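PDB 3THA: tryptophan synthase alpha chain from Campylobacter jejuni, which cleaves indole-3-glycerol phosphate in a retro-aldol reaction to indole and glyceraldehyde 3-phosphate, as the alpha subunit of tryptophan synthase. Local coordinates for the interface of chains A and B. Residues are numbered along the deposited sequence; one frame, centred on the assembly and turned at random. Chains: chain A/B, Tryptophan synthase alpha chain.

Contact 1: the interface of chains A and B. Residues chain A 59, 62-63, 66-67; chain B 174-175, 206.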
ATOM      1  N   GLU A  59      -9.683  -3.171   0.574  1.00 84.25           N
ATOM      2  CA  GLU A  59      -9.669  -3.658  -0.866  1.00 81.05           C
ATOM      3  C   GLU A  59      -9.171  -5.089  -1.199  1.00 76.21           C
ATOM      4  O   GLU A  59      -8.769  -5.844  -0.314  1.00 75.00           O
ATOM      5  CB  GLU A  59      -8.964  -2.646  -1.816  1.00 80.35           C
ATOM      6  CG  GLU A  59      -9.781  -2.339  -3.111  1.00 81.95           C
ATOM      7  CD  GLU A  59      -9.037  -1.430  -4.104  1.00 80.77           C
ATOM      8  OE1 GLU A  59      -9.452  -0.261  -4.314  1.00 80.82           O
ATOM      9  OE2 GLU A  59      -8.022  -1.891  -4.676  1.00 79.41           O
ATOM     10  N   ALA A  62      -5.551  -6.140  -0.185  1.00 61.69           N
ATOM     11  CA  ALA A  62      -5.426  -5.976   1.261  1.00 62.34           C
ATOM     12  C   ALA A  62      -6.189  -7.046   2.077  1.00 62.94           C
ATOM     13  O   ALA A  62      -5.631  -7.640   3.007  1.00 62.71           O
ATOM     14  CB  ALA A  62      -5.810  -4.554   1.660  1.00 64.84           C
ATOM     15  N   ASP A  63      -7.433  -7.358   1.714  1.00 64.30           N
ATOM     16  CA  ASP A  63      -8.171  -8.392   2.488  1.00 65.44           C
ATOM     17  C   ASP A  63      -7.592  -9.832   2.437  1.00 63.39           C
ATOM     18  O   ASP A  63      -7.618 -10.588   3.439  1.00 64.04           O
ATOM     19  CB  ASP A  63      -9.610  -8.395   2.071  1.00 68.55           C
ATOM     20  CG  ASP A  63     -10.355  -7.138   2.513  1.00 73.60           C
ATOM     21  OD1 ASP A  63     -10.802  -7.086   3.700  1.00 77.52           O
ATOM     22  OD2 ASP A  63     -10.522  -6.226   1.662  1.00 72.00           O
ATOM     23  N   LYS A  66      -4.694 -10.107   4.998  1.00 64.85           N
ATOM     24  CA  LYS A  66      -5.105 -10.269   6.420  1.00 67.37           C
ATOM     25  C   LYS A  66      -5.579 -11.665   6.706  1.00 69.04           C
ATOM     26  O   LYS A  66      -5.341 -12.232   7.812  1.00 70.62           O
ATOM     27  CB  LYS A  66      -6.254  -9.334   6.755  1.00 70.55           C
ATOM     28  CG  LYS A  66      -6.328  -8.070   5.839  1.00 70.94           C
ATOM     29  CD  LYS A  66      -7.049  -6.875   6.501  1.00 72.60           C
ATOM     30  CE  LYS A  66      -6.296  -6.369   7.762  1.00 75.41           C
ATOM     31  NZ  LYS A  66      -6.126  -4.870   7.889  1.00 75.14           N
ATOM     32  N   ILE A  67      -6.300 -12.219   5.729  1.00 69.04           N
ATOM     33  CA  ILE A  67      -6.763 -13.570   5.845  1.00 69.39           C
ATOM     34  C   ILE A  67      -5.519 -14.426   5.857  1.00 68.66           C
ATOM     35  O   ILE A  67      -5.335 -15.264   6.737  1.00 70.69           O
ATOM     36  CB  ILE A  67      -7.688 -13.939   4.687  1.00 70.17           C
ATOM     37  CG1 ILE A  67      -8.978 -13.128   4.815  1.00 71.46           C
ATOM     38  CG2 ILE A  67      -7.957 -15.458   4.697  1.00 69.85           C
ATOM     39  CD1 ILE A  67      -9.897 -13.144   3.658  1.00 68.28           C
TER
ATOM     40  N   ILE B 174     -11.072  -8.624   8.899  1.00 88.94           N
ATOM     41  CA  ILE B 174     -12.214  -9.073   8.115  1.00 92.01           C
ATOM     42  C   ILE B 174     -12.234 -10.582   8.086  1.00 94.38           C
ATOM     43  O   ILE B 174     -13.247 -11.171   7.716  1.00 97.24           O
ATOM     44  CB  ILE B 174     -12.200  -8.516   6.671  1.00 91.76           C
ATOM     45  CG1 ILE B 174     -10.774  -8.513   6.092  1.00 90.48           C
ATOM     46  CG2 ILE B 174     -12.783  -7.121   6.648  1.00 91.69           C
ATOM     47  CD1 ILE B 174     -10.221  -9.891   5.627  1.00 91.11           C
ATOM     48  N   GLY B 175     -11.123 -11.200   8.482  1.00 93.80           N
ATOM     49  CA  GLY B 175     -10.913 -12.611   8.161  1.00 96.90           C
ATOM     50  C   GLY B 175     -10.477 -13.581   9.242  1.00 97.61           C
ATOM     51  O   GLY B 175     -10.027 -14.693   8.936  1.00 98.62           O
ATOM     52  N   PHE B 206     -10.137   0.868   8.739  1.00 73.14           N
ATOM     53  CA  PHE B 206     -10.082  -0.255   7.748  1.00 75.12           C
ATOM     54  C   PHE B 206     -11.431  -0.973   7.541  1.00 77.72           C
ATOM     55  O   PHE B 206     -11.926  -1.656   8.435  1.00 78.52           O
ATOM     56  CB  PHE B 206      -8.936  -1.298   7.968  1.00 74.97           C
ATOM     57  CG  PHE B 206      -8.824  -2.312   6.828  1.00 76.43           C
ATOM     58  CD1 PHE B 206      -7.916  -2.114   5.797  1.00 76.09           C
ATOM     59  CD2 PHE B 206      -9.681  -3.422   6.765  1.00 78.75           C
ATOM     60  CE1 PHE B 206      -7.854  -3.005   4.728  1.00 79.07           C
ATOM     61  CE2 PHE B 206      -9.622  -4.331   5.702  1.00 81.93           C
ATOM     62  CZ  PHE B 206      -8.710  -4.122   4.674  1.00 81.46           C
TER
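Helix 60-70 of chain A, which follows the active-site loop of the TrpA (beta/alpha)8 barrel, lies against two loop segments of chain B, with A:Lys66 on B:Phe206 and A:Asp63 and A:Ile67 on B:Ile174. The stem of A:Lys66 lies over the CZ/CE2 margin of one phenyl face, CD being 3.7 Å from CZ of B:Phe206. Bends at chi3 and chi4 then take the ammonium on to the centre of that face: NZ stands 3.8 Å from the centroid of the B:Phe206 ring, a cation-pi contact. The carboxylate of A:Asp63 approaches the same ring at its edge instead, with OD1 in the ring plane and 3.6 Å from CE2 of B:Phe206; the two planes are 60° apart. An ammonium over the negative face and a carboxylate oxygen at the positive rim would suit the ring's charge distribution. A:Asp63 also crosses B:Ile174 at about a right angle, its CG 3.9 Å from CG1 of B:Ile174. At A:Ile67 the packing is aliphatic: its CG1 meets CD1 of B:Ile174 at 3.6 Å. B:Ile174 holds CG1 between its backbone N and carbonyl carbon (chi1 40°), and the delta-methyl reaches across to the helix surface. B:Gly175 continues this packing, its CA 3.9 Å from CG1 of A:Ile67. In the fold, B:Phe206 follows strand 202-205 and B:Ile174 lies beyond strand 168-171, while the patch centre is about 8 Å from the predicted catalytic A:Asp57.

Contact 2: the interface of chains A and B. Residues chain A 149, 151, 172-173; chain B 53, 66, 69-70.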
ATOM      1  N   SER A 149       7.124   4.742 -13.264  1.00 56.82           N
ATOM      2  CA  SER A 149       5.764   5.141 -13.576  1.00 58.68           C
ATOM      3  C   SER A 149       5.682   6.068 -14.802  1.00 61.84           C
ATOM      4  O   SER A 149       6.693   6.599 -15.244  1.00 62.51           O
ATOM      5  CB  SER A 149       5.189   5.851 -12.364  1.00 59.14           C
ATOM      6  OG  SER A 149       3.868   6.288 -12.639  1.00 64.00           O
ATOM      7  N   THR A 151       4.404   8.829 -14.655  1.00 67.56           N
ATOM      8  CA  THR A 151       4.572  10.156 -14.039  1.00 69.08           C
ATOM      9  C   THR A 151       6.018  10.439 -13.624  1.00 67.67           C
ATOM     10  O   THR A 151       6.348  11.552 -13.219  1.00 69.67           O
ATOM     11  CB  THR A 151       3.658  10.325 -12.792  1.00 69.08           C
ATOM     12  OG1 THR A 151       3.837   9.215 -11.892  1.00 64.42           O
ATOM     13  CG2 THR A 151       2.221  10.412 -13.208  1.00 71.55           C
ATOM     14  N   ALA A 172       1.304   1.819 -15.241  1.00 60.16           N
ATOM     15  CA  ALA A 172       0.436   2.588 -16.104  1.00 64.56           C
ATOM     16  C   ALA A 172      -0.447   3.546 -15.299  1.00 67.58           C
ATOM     17  O   ALA A 172      -0.351   3.601 -14.075  1.00 65.89           O
ATOM     18  CB  ALA A 172      -0.402   1.676 -16.963  1.00 64.76           C
ATOM     19  N   SER A 173      -1.236   4.339 -16.019  1.00 72.84           N
ATOM     20  CA  SER A 173      -2.389   5.040 -15.487  1.00 78.08           C
ATOM     21  C   SER A 173      -3.660   4.532 -16.166  1.00 81.56           C
ATOM     22  O   SER A 173      -3.606   3.971 -17.277  1.00 82.62           O
ATOM     23  CB  SER A 173      -2.262   6.533 -15.743  1.00 80.43           C
ATOM     24  OG  SER A 173      -1.272   7.051 -14.887  1.00 82.58           O
TER
ATOM     25  N   ASP B  53       4.861   6.909  -7.267  1.00 78.85           N
ATOM     26  CA  ASP B  53       3.612   6.297  -7.717  1.00 80.42           C
ATOM     27  C   ASP B  53       3.376   4.905  -7.116  1.00 81.10           C
ATOM     28  O   ASP B  53       4.225   4.034  -7.229  1.00 81.60           O
ATOM     29  CB  ASP B  53       3.524   6.255  -9.234  1.00 82.13           C
ATOM     30  CG  ASP B  53       2.168   5.786  -9.719  1.00 84.56           C
ATOM     31  OD1 ASP B  53       1.864   5.909 -10.940  1.00 86.42           O
ATOM     32  OD2 ASP B  53       1.396   5.294  -8.863  1.00 84.63           O
ATOM     33  N   LYS B  66      -1.719   8.823  -8.438  1.00 66.00           N
ATOM     34  CA  LYS B  66      -1.159   9.056  -9.762  1.00 67.40           C
ATOM     35  C   LYS B  66      -1.683  10.378 -10.240  1.00 67.84           C
ATOM     36  O   LYS B  66      -0.944  11.214 -10.796  1.00 67.50           O
ATOM     37  CB  LYS B  66      -1.522   7.964 -10.786  1.00 70.51           C
ATOM     38  CG  LYS B  66      -1.373   6.509 -10.324  1.00 70.86           C
ATOM     39  CD  LYS B  66      -1.025   5.682 -11.543  1.00 75.77           C
ATOM     40  CE  LYS B  66      -0.984   4.174 -11.285  1.00 76.87           C
ATOM     41  NZ  LYS B  66      -0.329   3.671 -10.010  1.00 76.87           N
ATOM     42  N   LEU B  69       0.084  13.080  -8.612  1.00 66.97           N
ATOM     43  CA  LEU B  69       1.486  13.112  -9.058  1.00 68.61           C
ATOM     44  C   LEU B  69       1.662  13.727 -10.431  1.00 70.73           C
ATOM     45  O   LEU B  69       2.512  14.602 -10.612  1.00 71.34           O
ATOM     46  CB  LEU B  69       2.171  11.730  -9.018  1.00 68.93           C
ATOM     47  CG  LEU B  69       2.506  11.165  -7.644  1.00 66.80           C
ATOM     48  CD1 LEU B  69       2.877   9.680  -7.816  1.00 69.32           C
ATOM     49  CD2 LEU B  69       3.609  11.965  -6.953  1.00 63.46           C
ATOM     50  N   ASP B  70       0.866  13.310 -11.400  1.00 72.91           N
ATOM     51  CA  ASP B  70       1.014  13.899 -12.741  1.00 75.95           C
ATOM     52  C   ASP B  70       0.467  15.341 -12.829  1.00 75.87           C
ATOM     53  O   ASP B  70       0.759  16.080 -13.776  1.00 76.64           O
ATOM     54  CB  ASP B  70       0.335  13.039 -13.790  1.00 78.16           C
ATOM     55  CG  ASP B  70      -1.063  13.483 -14.052  1.00 79.86           C
ATOM     56  OD1 ASP B  70      -1.396  13.697 -15.240  1.00 84.33           O
ATOM     57  OD2 ASP B  70      -1.815  13.646 -13.062  1.00 78.52           O
TER
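A:Thr151, A:Ser149 and B:Asp53 bury the most surface here, about 59, 21 and 21 Å² respectively, where segments of two TrpA-family (beta/alpha)8 barrels meet. A:Ser149 ends strand 146-149, and its hydroxyl OG donates a hydrogen bond of 2.7 Å to OD1 of B:Asp53. It reaches the carboxylate from the anti side, 16° out of plane. Behind this bond, OG of A:Ser149 is also engaged within its own chain: it lies 3.0 Å from OG1 of A:Thr151 in a hydrogen bond of undecided direction, and it accepts a longer, nearly straight bond from the backbone N of A:Thr151 (178° at H). The bonds to A:Thr151, in the loop after the strand, probably help to position this hydroxyl. The other carboxylate oxygen of B:Asp53 is held from its own side, NZ of B:Lys66 donating to OD2 of B:Asp53 at 2.6 Å in a salt bridge on the syn side, 23° out of plane. Grips on both oxygens should restrict rotation of this carboxylate. A:Thr151 splits its two branches: OG1 turns to A:Ser149, whereas CG2, anti to the carbonyl carbon, runs against the C-terminal end of helix 60-70 of chain B, 3.3 Å from CB of B:Asp70, the two side chains crossing at about a right angle. The stem of the same B:Lys66 passes the loop holding A:Ala172 and A:Ser173, with CD 3.6 Å from the hydroxyl OG of A:Ser173.

The C-alpha centres of contact 1 and contact 2 are about 26 Å apart, yet both use helix 60-70: chain A supplies it in contact 1 and chain B in contact 2. The loop after strand 168-171 also recurs, through residues 174-175 and 172-173. Because the interface is two-fold symmetric, each patch has a twin with the chains exchanged. The twins match overall, but A:Lys66 and B:Lys66, the same position, are modelled with different end-group conformations. Tryptophan synthase is a tetramer of two alpha and two beta chains, so this alpha-alpha pairing may be a crystal arrangement.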